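Local coordinates for Abbfa_003403 (Acinetobacter baumannii, PDB 4ZXH), which is a four-domain nonribosomal peptide synthetase, with condensation, adenylation, carrier and thioesterase domains, that probably assembles a peptide on its phosphopantetheine arm and releases it, at residues 1167-1170 with 1171-1174; 1238-1241 with 1242-1245; 1299-1303 with 1304-1308. All coordinates share one frame; numbering follows the deposited sequence.

Interaction 1: residues 1167-1170 with 1171-1174; sequences APIP and ENVP
The side chain of N1172 folds back over a tight 3-10 turn to the carbonyl of A1167, in the loop that leaves strand 1157-1163 of the thioesterase domain, an alpha/beta-hydrolase fold. Its ND2 gives a hydrogen bond to A1167 O at 2.8 Å. The bond meets an oxygen lone pair in the carbonyl plane, whereas A1167 O lies 19° out of the N1172 amide plane. That oxygen has a second donor, I1169 N, in the inverse gamma turn centred on P1168. The other first-shell contact is van der Waals: the E1171 chain, bent at chi2 (88°), brings its OE1 to I1169, 3.3 Å from I1169 CD1.

Two backbone bonds of the i to i+3 kind close the turn, N1172 N to I1169 O at 3.0 Å and V1173 N to P1170 O at 3.2 Å. Farther out, N1172 ND2 also donates to L1278 O and E1171 OE2 is bonded to Q1282 NE2. Segment 1171-1174 is thus tied to the loop between strands 1262-1267 and 1288-1293, and A1167 ties 1167-1170 to it through a backbone bond with L1278. At the end of the turn, V1173 CG2 lies 3.3 Å from P1170 O.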
loop_
_atom_site.group_PDB
_atom_site.type_symbol
_atom_site.label_atom_id
_atom_site.label_comp_id
_atom_site.label_asym_id
_atom_site.label_seq_id
_atom_site.Cartn_x
_atom_site.Cartn_y
_atom_site.Cartn_z
ATOM N N ALA A 1167 35.103 8.231 44.467
ATOM C CA ALA A 1167 36.299 9.041 44.345
ATOM C C ALA A 1167 37.414 8.152 43.828
ATOM O O ALA A 1167 37.474 6.969 44.183
ATOM C CB ALA A 1167 36.673 9.675 45.694
ATOM N N PRO A 1168 38.285 8.710 42.970
ATOM C CA PRO A 1168 39.432 7.982 42.408
ATOM C C PRO A 1168 40.541 7.764 43.442
ATOM O O PRO A 1168 41.577 8.425 43.410
ATOM C CB PRO A 1168 39.897 8.893 41.275
ATOM C CG PRO A 1168 39.506 10.253 41.708
ATOM C CD PRO A 1168 38.215 10.096 42.470
ATOM N N ILE A 1169 40.306 6.847 44.369
ATOM C CA ILE A 1169 41.295 6.503 45.376
ATOM C C ILE A 1169 41.385 4.972 45.419
ATOM O O ILE A 1169 40.445 4.288 45.029
ATOM C CB ILE A 1169 40.929 7.104 46.757
ATOM C CG1 ILE A 1169 39.632 6.483 47.310
ATOM C CG2 ILE A 1169 40.828 8.638 46.670
ATOM C CD1 ILE A 1169 39.349 6.847 48.764
ATOM N N PRO A 1170 42.530 4.431 45.848
ATOM C CA PRO A 1170 42.771 2.978 45.884
ATOM C C PRO A 1170 41.679 2.097 46.521
ATOM O O PRO A 1170 41.350 1.074 45.919
ATOM C CB PRO A 1170 44.073 2.885 46.689
ATOM C CG PRO A 1170 44.826 4.094 46.272
ATOM C CD PRO A 1170 43.767 5.186 46.126
ATOM N N GLU A 1171 41.146 2.461 47.692
ATOM C CA GLU A 1171 40.042 1.720 48.330
ATOM C C GLU A 1171 38.881 1.389 47.375
ATOM O O GLU A 1171 38.178 0.395 47.548
ATOM C CB GLU A 1171 39.442 2.515 49.493
ATOM C CG GLU A 1171 40.320 2.853 50.670
ATOM C CD GLU A 1171 41.093 4.163 50.510
ATOM O OE1 GLU A 1171 41.549 4.491 49.385
ATOM O OE2 GLU A 1171 41.208 4.886 51.525
ATOM N N ASN A 1172 38.660 2.253 46.391
ATOM C CA ASN A 1172 37.458 2.186 45.566
ATOM C C ASN A 1172 37.620 1.426 44.270
ATOM O O ASN A 1172 36.659 1.294 43.493
ATOM C CB ASN A 1172 36.973 3.592 45.226
ATOM C CG ASN A 1172 36.478 4.335 46.424
ATOM O OD1 ASN A 1172 36.294 3.759 47.503
ATOM N ND2 ASN A 1172 36.231 5.627 46.242
ATOM N N VAL A 1173 38.835 0.960 44.019
ATOM C CA VAL A 1173 39.123 0.224 42.805
ATOM C C VAL A 1173 38.488 -1.143 42.979
ATOM O O VAL A 1173 38.587 -1.748 44.055
ATOM C CB VAL A 1173 40.662 0.122 42.535
ATOM C CG1 VAL A 1173 40.945 -0.503 41.181
ATOM C CG2 VAL A 1173 41.288 1.491 42.612
ATOM N N PRO A 1174 37.797 -1.615 41.937
ATOM C CA PRO A 1174 37.130 -2.926 41.951
ATOM C C PRO A 1174 38.111 -4.065 42.179
ATOM O O PRO A 1174 39.250 -3.945 41.763
ATOM C CB PRO A 1174 36.500 -3.021 40.551
ATOM C CG PRO A 1174 36.300 -1.593 40.126
ATOM C CD PRO A 1174 37.474 -0.829 40.733
#

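Interaction 2: residues 1238-1241 with 1242-1245; sequences LYFD and TYLA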
loop_
_atom_site.group_PDB
_atom_site.type_symbol
_atom_site.label_atom_id
_atom_site.label_comp_id
_atom_site.label_asym_id
_atom_site.label_seq_id
_atom_site.Cartn_x
_atom_site.Cartn_y
_atom_site.Cartn_z
ATOM N N LEU A 1238 33.406 -3.736 20.199
ATOM C CA LEU A 1238 33.623 -2.313 20.424
ATOM C C LEU A 1238 33.132 -1.929 21.815
ATOM O O LEU A 1238 33.805 -1.192 22.536
ATOM C CB LEU A 1238 32.912 -1.457 19.367
ATOM C CG LEU A 1238 33.389 -1.599 17.920
ATOM C CD1 LEU A 1238 32.698 -0.614 17.007
ATOM C CD2 LEU A 1238 34.879 -1.414 17.872
ATOM N N TYR A 1239 31.971 -2.447 22.199
ATOM C CA TYR A 1239 31.344 -2.021 23.443
ATOM C C TYR A 1239 32.035 -2.643 24.636
ATOM O O TYR A 1239 32.184 -2.013 25.678
ATOM C CB TYR A 1239 29.848 -2.371 23.464
ATOM C CG TYR A 1239 29.076 -1.792 22.295
ATOM C CD1 TYR A 1239 29.530 -0.651 21.629
ATOM C CD2 TYR A 1239 27.895 -2.390 21.847
ATOM C CE1 TYR A 1239 28.829 -0.122 20.548
ATOM C CE2 TYR A 1239 27.189 -1.871 20.771
ATOM C CZ TYR A 1239 27.661 -0.733 20.125
ATOM O OH TYR A 1239 26.970 -0.214 19.053
ATOM N N PHE A 1240 32.448 -3.890 24.491
ATOM C CA PHE A 1240 33.142 -4.562 25.573
ATOM C C PHE A 1240 34.531 -3.947 25.733
ATOM O O PHE A 1240 34.931 -3.617 26.844
ATOM C CB PHE A 1240 33.228 -6.073 25.321
ATOM C CG PHE A 1240 33.733 -6.851 26.500
ATOM C CD1 PHE A 1240 33.308 -6.534 27.779
ATOM C CD2 PHE A 1240 34.620 -7.901 26.333
ATOM C CE1 PHE A 1240 33.771 -7.240 28.874
ATOM C CE2 PHE A 1240 35.080 -8.612 27.412
ATOM C CZ PHE A 1240 34.653 -8.282 28.693
ATOM N N ASP A 1241 35.246 -3.758 24.622
ATOM C CA ASP A 1241 36.587 -3.154 24.653
ATOM C C ASP A 1241 36.585 -1.751 25.263
ATOM O O ASP A 1241 37.468 -1.411 26.061
ATOM C CB ASP A 1241 37.191 -3.098 23.254
ATOM C CG ASP A 1241 37.726 -4.445 22.784
ATOM O OD1 ASP A 1241 37.798 -5.420 23.593
ATOM O OD2 ASP A 1241 38.081 -4.517 21.584
ATOM N N THR A 1242 35.598 -0.938 24.894
ATOM C CA THR A 1242 35.413 0.369 25.533
ATOM C C THR A 1242 35.246 0.235 27.048
ATOM O O THR A 1242 35.921 0.923 27.827
ATOM C CB THR A 1242 34.205 1.109 24.939
ATOM O OG1 THR A 1242 34.519 1.478 23.595
ATOM C CG2 THR A 1242 33.892 2.365 25.725
ATOM N N TYR A 1243 34.360 -0.670 27.447
ATOM C CA TYR A 1243 34.141 -1.003 28.847
ATOM C C TYR A 1243 35.465 -1.380 29.539
ATOM O O TYR A 1243 35.788 -0.847 30.617
ATOM C CB TYR A 1243 33.109 -2.137 28.949
ATOM C CG TYR A 1243 32.796 -2.615 30.359
ATOM C CD1 TYR A 1243 31.916 -1.905 31.170
ATOM C CD2 TYR A 1243 33.366 -3.799 30.868
ATOM C CE1 TYR A 1243 31.631 -2.329 32.452
ATOM C CE2 TYR A 1243 33.081 -4.245 32.143
ATOM C CZ TYR A 1243 32.204 -3.500 32.930
ATOM O OH TYR A 1243 31.891 -3.903 34.202
ATOM N N LEU A 1244 36.246 -2.265 28.915
ATOM C CA LEU A 1244 37.516 -2.704 29.505
ATOM C C LEU A 1244 38.488 -1.535 29.613
ATOM O O LEU A 1244 39.222 -1.433 30.588
ATOM C CB LEU A 1244 38.153 -3.845 28.693
ATOM C CG LEU A 1244 37.408 -5.185 28.731
ATOM C CD1 LEU A 1244 38.014 -6.163 27.775
ATOM C CD2 LEU A 1244 37.367 -5.773 30.127
ATOM N N ALA A 1245 38.476 -0.656 28.611
ATOM C CA ALA A 1245 39.422 0.453 28.528
ATOM C C ALA A 1245 39.188 1.441 29.652
ATOM O O ALA A 1245 40.128 1.917 30.303
ATOM C CB ALA A 1245 39.306 1.141 27.197
#
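F1240 and L1244, one helical turn apart on helix 1233-1251, meet ring to methyl in the thioesterase domain. The apolar contacts share the F1240 ring. L1244 CD1 stands over one face of it, 4.1 Å from the centroid and 20° off the ring normal, which fits a CH-pi contact; the methyl is displaced toward the rim, and its nearest ring atom is F1240 CE2 at 3.8 Å. The second methyl, L1244 CD2, reaches F1240 CZ at 4.0 Å. Y1243 comes to the same ring obliquely, with its CD2 4.0 Å from F1240 CE1. F1240 and Y1243 both have CG anti to the backbone N (chi1 -171° and 179°), which swings each ring to the side of its own carbonyl carbon. Both rings also meet that of F1186 on helix 1179-1191, so the cluster forms part of a helix-to-helix interface; L1244 touches L1182 there.

The polar contacts begin with the regular i to i+4 backbone bonds: Y1243 N to Y1239 O, L1244 N to F1240 O and A1245 N to D1241 O. At L1238 O the pattern is enriched, because both T1242 N and T1242 OG1 donate to it, each at 3.0 Å. They arrive from opposite faces of the carbonyl plane, so the oxygen is gripped twice by one residue. T1242 is buried, and its hydroxyl is satisfied by the carbonyl of L1238 in the helix's own backbone. Y1243, by contrast, finds its polar partner outside the helix segment, its OH being hydrogen-bonded to D1189 OD2. Within the helix, the CB of Y1243 lies 3.2 Å from F1240 O, and the CB of A1245 sits 3.3 Å from D1241 O.

Interaction 3: residues 1299-1303 with 1304-1308; sequences SIMYA and ENVVA
N1305 reaches back from helix 1303-1316 to S1299, in the 3-10 turn that precedes it. Its ND2 donates to S1299 O at 2.8 Å with an N-H...O angle of 161°. The acceptor lies close to the plane of the N1305 amide, but the donor stands above the S1299 carbonyl plane, 58° out of it. Y1302 N binds the same oxygen from the opposite face, so the two bonds do not compete for one approach. With CG beside its backbone N (chi1 -50°), the N1305 side chain can fold toward the turn while N1305 N makes a weak bond to Y1302 O.

V1306 follows with a firmer bond, its N donating to Y1302 O at 2.8 Å in the i to i+4 manner of a helix. Its CB points toward the 3-10 turn. There V1306 CG2 meets M1301 CE at 3.5 Å, the two side chains crossing at about a right angle, and the same methyl lies 3.6 Å from I1300 O. M1301 curls round through bends at chi2 and chi3 and also packs on W1136 and I1163 of the central sheet. V1307 then places its CG2 3.3 Å from A1303 O.

Beyond the segments, S1299 OG bonds to D1296 N and Y1302 OH to A1192 O. The chemistry is therefore divided. S1299 O and Y1302 O each take two N-H donors, one of the four bonds weak, so polar bonds hold the junction of turn and helix. The apolar pair, M1301 on the central sheet and V1306 against helix 1081-1086, meets by van der Waals contact alone.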
loop_
_atom_site.group_PDB
_atom_site.type_symbol
_atom_site.label_atom_id
_atom_site.label_comp_id
_atom_site.label_asym_id
_atom_site.label_seq_id
_atom_site.Cartn_x
_atom_site.Cartn_y
_atom_site.Cartn_z
ATOM N N SER A 1299 19.723 3.562 39.917
ATOM C CA SER A 1299 18.361 4.072 39.856
ATOM C C SER A 1299 18.259 5.565 40.123
ATOM O O SER A 1299 17.225 6.170 39.862
ATOM C CB SER A 1299 17.470 3.317 40.846
ATOM O OG SER A 1299 17.921 3.478 42.186
ATOM N N ILE A 1300 19.330 6.159 40.638
ATOM C CA ILE A 1300 19.384 7.608 40.837
ATOM C C ILE A 1300 19.121 8.330 39.503
ATOM O O ILE A 1300 18.570 9.441 39.488
ATOM C CB ILE A 1300 20.764 8.035 41.456
ATOM C CG1 ILE A 1300 20.828 9.530 41.773
ATOM C CG2 ILE A 1300 21.904 7.663 40.540
ATOM C CD1 ILE A 1300 20.000 9.955 42.922
ATOM N N MET A 1301 19.455 7.668 38.390
ATOM C CA MET A 1301 19.280 8.235 37.051
ATOM C C MET A 1301 17.985 7.797 36.335
ATOM O O MET A 1301 17.780 8.147 35.165
ATOM C CB MET A 1301 20.500 7.884 36.186
ATOM C CG MET A 1301 21.843 8.349 36.794
ATOM S SD MET A 1301 22.271 10.114 36.663
ATOM C CE MET A 1301 21.324 10.779 38.015
ATOM N N TYR A 1302 17.133 7.015 37.006
ATOM C CA TYR A 1302 15.825 6.640 36.433
ATOM C C TYR A 1302 14.829 7.745 36.671
ATOM O O TYR A 1302 14.883 8.426 37.699
ATOM C CB TYR A 1302 15.224 5.370 37.057
ATOM C CG TYR A 1302 16.044 4.122 37.005
ATOM C CD1 TYR A 1302 17.158 4.014 36.168
ATOM C CD2 TYR A 1302 15.719 3.047 37.812
ATOM C CE1 TYR A 1302 17.915 2.850 36.147
ATOM C CE2 TYR A 1302 16.470 1.881 37.792
ATOM C CZ TYR A 1302 17.564 1.788 36.971
ATOM O OH TYR A 1302 18.306 0.628 36.974
ATOM N N ALA A 1303 13.866 7.847 35.763
ATOM C CA ALA A 1303 12.828 8.870 35.798
ATOM C C ALA A 1303 12.311 9.215 37.205
ATOM O O ALA A 1303 12.268 10.390 37.564
ATOM C CB ALA A 1303 11.683 8.440 34.911
ATOM N N GLU A 1304 11.935 8.216 38.005
ATOM C CA GLU A 1304 11.368 8.501 39.329
ATOM C C GLU A 1304 12.335 9.317 40.196
ATOM O O GLU A 1304 11.945 10.297 40.825
ATOM C CB GLU A 1304 10.985 7.201 40.031
ATOM C CG GLU A 1304 10.523 7.377 41.475
ATOM C CD GLU A 1304 9.915 6.107 42.099
ATOM O OE1 GLU A 1304 10.006 5.019 41.480
ATOM O OE2 GLU A 1304 9.336 6.208 43.212
ATOM N N ASN A 1305 13.615 8.954 40.189
ATOM C CA ASN A 1305 14.552 9.598 41.095
ATOM C C ASN A 1305 15.344 10.733 40.474
ATOM O O ASN A 1305 15.904 11.569 41.183
ATOM C CB ASN A 1305 15.529 8.575 41.673
ATOM C CG ASN A 1305 14.836 7.360 42.245
ATOM O OD1 ASN A 1305 14.084 7.444 43.228
ATOM N ND2 ASN A 1305 15.098 6.211 41.642
ATOM N N VAL A 1306 15.399 10.789 39.157
ATOM C CA VAL A 1306 16.335 11.718 38.554
ATOM C C VAL A 1306 15.756 13.136 38.480
ATOM O O VAL A 1306 16.491 14.106 38.325
ATOM C CB VAL A 1306 16.784 11.229 37.158
ATOM C CG1 VAL A 1306 15.753 11.582 36.089
ATOM C CG2 VAL A 1306 18.153 11.800 36.830
ATOM N N VAL A 1307 14.448 13.274 38.625
ATOM C CA VAL A 1307 13.867 14.612 38.664
ATOM C C VAL A 1307 14.437 15.430 39.815
ATOM O O VAL A 1307 14.794 16.591 39.632
ATOM C CB VAL A 1307 12.330 14.580 38.803
ATOM C CG1 VAL A 1307 11.776 16.002 38.705
ATOM C CG2 VAL A 1307 11.716 13.667 37.741
ATOM N N ALA A 1308 14.518 14.825 40.997
ATOM C CA ALA A 1308 15.050 15.511 42.168
ATOM C C ALA A 1308 16.524 15.854 41.952
ATOM O O ALA A 1308 17.038 16.833 42.490
ATOM C CB ALA A 1308 14.862 14.667 43.412
#

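How the interactions relate
All three contacts lie in the thioesterase domain and follow one another along the chain without touching. Interactions 1 and 2 have centres about 20 Å apart and nearest atoms about 8 Å apart; interaction 3 lies about 25 Å from interaction 1 and 26 Å from interaction 2, centre to centre. Helix 1179-1191 connects them: it follows the loop of interaction 1, receives the aromatic side chains of interaction 2, and ends just before A1192, the partner of Y1302 in interaction 3. Interaction 3 lies near what is probably the active site: without touching, the M1301 side chain comes near residues that fit a nucleophile elbow, and that of I1300 near those of a possible Cys-His-Asp triad.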